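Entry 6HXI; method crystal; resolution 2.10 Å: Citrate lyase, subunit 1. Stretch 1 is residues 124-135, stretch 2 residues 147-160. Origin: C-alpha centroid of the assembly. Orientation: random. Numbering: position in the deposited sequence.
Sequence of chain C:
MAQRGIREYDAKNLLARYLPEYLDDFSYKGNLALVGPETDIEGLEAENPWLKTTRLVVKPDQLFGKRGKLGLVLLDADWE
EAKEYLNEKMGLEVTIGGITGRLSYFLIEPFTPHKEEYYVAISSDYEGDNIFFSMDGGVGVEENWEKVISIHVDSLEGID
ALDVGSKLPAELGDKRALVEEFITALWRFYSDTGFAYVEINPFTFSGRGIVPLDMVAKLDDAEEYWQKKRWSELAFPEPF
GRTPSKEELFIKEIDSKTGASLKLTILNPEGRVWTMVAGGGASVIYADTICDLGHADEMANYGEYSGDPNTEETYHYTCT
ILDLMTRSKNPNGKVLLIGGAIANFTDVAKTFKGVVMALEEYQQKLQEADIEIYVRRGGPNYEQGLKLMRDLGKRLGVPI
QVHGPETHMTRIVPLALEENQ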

# COMPACT_ATOMS: atom_id res chain seq x y z
N SER C 124 53.33 14.92 39.73
CA SER C 124 52.88 16.02 38.89
C SER C 124 52.43 17.23 39.68
O SER C 124 51.98 17.09 40.82
CB SER C 124 51.77 15.55 37.97
OG SER C 124 52.21 14.52 37.11
N ASP C 125 52.57 18.43 39.08
CA ASP C 125 52.11 19.71 39.64
C ASP C 125 51.18 20.36 38.61
O ASP C 125 50.96 19.76 37.57
CB ASP C 125 53.27 20.61 40.10
CG ASP C 125 54.22 21.19 39.05
OD1 ASP C 125 53.92 21.08 37.83
OD2 ASP C 125 55.26 21.77 39.44
N TYR C 126 50.64 21.57 38.87
CA TYR C 126 49.70 22.20 37.92
C TYR C 126 50.30 22.58 36.55
O TYR C 126 49.55 22.80 35.61
CB TYR C 126 48.99 23.44 38.54
CG TYR C 126 48.23 23.18 39.82
CD1 TYR C 126 47.08 22.39 39.83
CD2 TYR C 126 48.58 23.83 41.00
CE1 TYR C 126 46.37 22.16 41.01
CE2 TYR C 126 47.86 23.62 42.18
CZ TYR C 126 46.75 22.79 42.18
OH TYR C 126 46.03 22.59 43.33
N GLU C 127 51.64 22.65 36.44
CA GLU C 127 52.31 23.09 35.21
C GLU C 127 52.94 21.94 34.40
O GLU C 127 53.28 22.12 33.23
CB GLU C 127 53.36 24.18 35.52
CG GLU C 127 52.81 25.38 36.28
CD GLU C 127 53.82 26.25 37.02
OE1 GLU C 127 53.39 27.31 37.55
OE2 GLU C 127 55.00 25.86 37.14
N GLY C 128 53.06 20.78 35.02
CA GLY C 128 53.61 19.59 34.39
C GLY C 128 53.99 18.52 35.38
O GLY C 128 53.34 18.35 36.41
N ASP C 129 55.05 17.77 35.05
CA ASP C 129 55.59 16.68 35.86
C ASP C 129 56.96 17.05 36.41
O ASP C 129 57.72 17.76 35.74
CB ASP C 129 55.69 15.39 35.03
CG ASP C 129 54.44 15.10 34.21
OD1 ASP C 129 53.32 15.23 34.77
OD2 ASP C 129 54.57 14.75 33.02
N ASN C 130 57.26 16.61 37.63
CA ASN C 130 58.55 16.88 38.25
C ASN C 130 59.29 15.57 38.49
O ASN C 130 58.72 14.65 39.07
CB ASN C 130 58.37 17.65 39.55
CG ASN C 130 57.74 19.01 39.37
OD1 ASN C 130 58.26 19.86 38.65
ND2 ASN C 130 56.59 19.22 40.01
N ILE C 131 60.53 15.49 38.00
CA ILE C 131 61.42 14.34 38.19
C ILE C 131 62.41 14.71 39.30
O ILE C 131 63.02 15.78 39.24
CB ILE C 131 62.14 13.93 36.86
CG1 ILE C 131 61.11 13.67 35.72
CG2 ILE C 131 63.08 12.71 37.09
CD1 ILE C 131 61.68 13.56 34.33
N PHE C 132 62.55 13.85 40.30
CA PHE C 132 63.45 14.06 41.44
C PHE C 132 64.55 13.01 41.38
O PHE C 132 64.26 11.84 41.13
CB PHE C 132 62.68 14.00 42.77
CG PHE C 132 61.53 14.98 42.84
CD1 PHE C 132 61.75 16.31 43.18
CD2 PHE C 132 60.24 14.58 42.53
CE1 PHE C 132 60.69 17.23 43.21
CE2 PHE C 132 59.18 15.50 42.56
CZ PHE C 132 59.41 16.81 42.91
N PHE C 133 65.81 13.43 41.55
CA PHE C 133 66.95 12.53 41.51
C PHE C 133 67.97 12.88 42.59
O PHE C 133 68.25 14.06 42.83
CB PHE C 133 67.62 12.51 40.11
CG PHE C 133 68.85 11.64 40.01
CD1 PHE C 133 68.75 10.27 39.79
CD2 PHE C 133 70.13 12.18 40.15
CE1 PHE C 133 69.88 9.46 39.74
CE2 PHE C 133 71.27 11.37 40.11
CZ PHE C 133 71.13 10.01 39.88
N SER C 134 68.54 11.84 43.21
CA SER C 134 69.61 11.96 44.20
C SER C 134 70.55 10.76 44.13
O SER C 134 70.18 9.71 43.59
CB SER C 134 69.05 12.14 45.61
OG SER C 134 70.07 12.54 46.51
N MET C 135 71.79 10.90 44.63
CA MET C 135 72.74 9.79 44.61
C MET C 135 72.82 9.10 45.98
O MET C 135 73.65 8.21 46.19
CB MET C 135 74.10 10.20 44.05
CG MET C 135 74.04 10.57 42.58
SD MET C 135 75.49 11.45 41.96
CE MET C 135 75.67 12.70 43.21
N LYS C 147 70.39 18.41 48.22
CA LYS C 147 70.76 16.99 48.15
C LYS C 147 70.03 16.27 46.98
O LYS C 147 70.57 15.32 46.39
CB LYS C 147 70.44 16.30 49.48
CG LYS C 147 71.30 15.09 49.81
CD LYS C 147 70.86 14.49 51.15
CE LYS C 147 71.57 13.21 51.49
NZ LYS C 147 71.13 12.69 52.82
N VAL C 148 68.80 16.73 46.66
CA VAL C 148 67.95 16.19 45.61
C VAL C 148 67.79 17.25 44.51
O VAL C 148 67.43 18.39 44.80
CB VAL C 148 66.56 15.72 46.17
CG1 VAL C 148 65.63 15.24 45.06
CG2 VAL C 148 66.72 14.62 47.22
N ILE C 149 68.04 16.85 43.25
CA ILE C 149 67.85 17.73 42.09
C ILE C 149 66.46 17.52 41.51
O ILE C 149 65.97 16.38 41.47
CB ILE C 149 68.98 17.67 41.02
CG1 ILE C 149 69.14 16.26 40.37
CG2 ILE C 149 70.31 18.17 41.58
CD1 ILE C 149 68.40 16.11 39.05
N SER C 150 65.82 18.61 41.07
CA SER C 150 64.47 18.58 40.50
C SER C 150 64.50 19.02 39.04
O SER C 150 65.13 20.02 38.72
CB SER C 150 63.55 19.49 41.31
OG SER C 150 62.23 19.48 40.80
N ILE C 151 63.80 18.26 38.16
CA ILE C 151 63.68 18.51 36.71
C ILE C 151 62.20 18.64 36.38
O ILE C 151 61.48 17.65 36.49
CB ILE C 151 64.35 17.40 35.84
CG1 ILE C 151 65.85 17.19 36.23
CG2 ILE C 151 64.18 17.67 34.33
CD1 ILE C 151 66.47 15.84 35.81
N HIS C 152 61.76 19.84 35.96
CA HIS C 152 60.37 20.06 35.60
C HIS C 152 60.15 19.81 34.10
O HIS C 152 60.87 20.36 33.28
CB HIS C 152 59.89 21.47 36.00
CG HIS C 152 58.46 21.73 35.63
ND1 HIS C 152 57.41 21.17 36.34
CD2 HIS C 152 57.96 22.42 34.58
CE1 HIS C 152 56.31 21.56 35.72
NE2 HIS C 152 56.59 22.30 34.65
N VAL C 153 59.14 18.99 33.77
CA VAL C 153 58.75 18.65 32.40
C VAL C 153 57.41 19.33 32.14
O VAL C 153 56.41 18.98 32.77
CB VAL C 153 58.68 17.11 32.16
CG1 VAL C 153 58.51 16.79 30.67
CG2 VAL C 153 59.92 16.41 32.71
N ASP C 154 57.40 20.35 31.27
CA ASP C 154 56.19 21.10 30.93
C ASP C 154 55.19 20.18 30.23
O ASP C 154 55.58 19.30 29.46
CB ASP C 154 56.54 22.32 30.06
CG ASP C 154 55.36 23.19 29.69
OD1 ASP C 154 54.96 24.04 30.51
OD2 ASP C 154 54.83 23.02 28.57
N SER C 155 53.89 20.37 30.55
CA SER C 155 52.77 19.59 30.03
C SER C 155 52.70 19.54 28.51
O SER C 155 52.45 18.48 27.93
CB SER C 155 51.44 20.10 30.60
OG SER C 155 51.25 19.67 31.93
N LEU C 156 52.94 20.68 27.86
CA LEU C 156 52.86 20.77 26.41
C LEU C 156 54.17 20.49 25.67
O LEU C 156 54.13 19.96 24.55
CB LEU C 156 52.27 22.11 25.96
CG LEU C 156 50.97 22.54 26.64
CD1 LEU C 156 50.63 23.96 26.26
CD2 LEU C 156 49.82 21.61 26.30
N GLU C 157 55.31 20.87 26.27
CA GLU C 157 56.62 20.70 25.66
C GLU C 157 57.16 19.27 25.70
O GLU C 157 57.81 18.84 24.75
CB GLU C 157 57.64 21.70 26.25
CG GLU C 157 57.34 23.15 25.90
CD GLU C 157 57.97 24.22 26.77
OE1 GLU C 157 57.49 25.37 26.72
OE2 GLU C 157 58.94 23.91 27.50
N GLY C 158 56.92 18.55 26.80
CA GLY C 158 57.41 17.18 26.96
C GLY C 158 58.88 17.11 27.32
O GLY C 158 59.52 18.14 27.56
N ILE C 159 59.43 15.87 27.39
CA ILE C 159 60.83 15.62 27.77
C ILE C 159 61.85 16.01 26.66
O ILE C 159 62.95 16.44 27.00
CB ILE C 159 61.04 14.15 28.28
CG1 ILE C 159 62.25 14.01 29.21
CG2 ILE C 159 61.11 13.11 27.14
CD1 ILE C 159 61.96 14.16 30.64
N ASP C 160 61.48 15.85 25.37
CA ASP C 160 62.34 16.15 24.21
C ASP C 160 62.81 17.61 24.17
O ASP C 160 63.89 17.91 23.64
CB ASP C 160 61.61 15.78 22.90
CG ASP C 160 61.31 14.30 22.73
OD1 ASP C 160 60.93 13.65 23.73
OD2 ASP C 160 61.41 13.81 21.59
O HOH W 1 54.45 17.06 31.45

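Residues 128-134 form a strand antiparallel to the one that runs through Ile149 to Asp154, their directions 158° apart, and the contact buries about 800 Å² in total. Walking along the second stretch, Lys147 contributes its backbone: the hydroxyl Ser134 OG donates to Lys147 O at 2.8 Å, a bond within reach of so short a side chain. Val148 sets its branched side chain against Phe132, with CG1 3.9 Å from Phe132 CB.

Regular pairing follows. Ile149 N donates to Phe133 O (2.8 Å) and Phe133 N to Ile149 O (3.0 Å), while Ile149 CD1 lies 3.8 Å from Phe133 CB. Ser150 occupies a non-hydrogen-bonded site opposite Phe132; its small side chain leaves OG 3.6 Å from Phe132 CE1. Ile151 and Ile131 exchange two backbone bonds, Ile131 N to Ile151 O and Ile151 N to Ile131 O, both 2.8 Å. Their beta-branched side chains suit extended backbone and meet on the same face, CB to CB 4.2 Å.

On the other face, His152 pairs with Asn130. Its ring nitrogen ND1 donates to Asn130 OD1 at 2.8 Å, so the amide oxygen serves the histidine while Asn130 ND2 donates to Asp125 OD2 (2.9 Å). The ring also brings CE1 to 3.2 Å from Asp125 OD1.

Val153 and Asp129 form the next hydrogen-bonded pair: Val153 N donates to Asp129 O (2.7 Å) and Asp129 N to Val153 O (2.9 Å). A water bridges Asp129 OD2 and Val153 O, at 2.8 and 3.0 Å. Val153 CG2 packs 3.7 Å from Ile131 CD1, which also meets Ile159 CD1 at 3.7 Å, extending the apolar patch.

Beside Asp154, Gly128 fits because a CB there would lie 2.0 Å from Val153 O. Asp154 OD2 accepts from Leu156 N (3.1 Å) and Glu157 N (3.2 Å), steadying the turn, and Ser155 N donates to Glu127 O (3.3 Å).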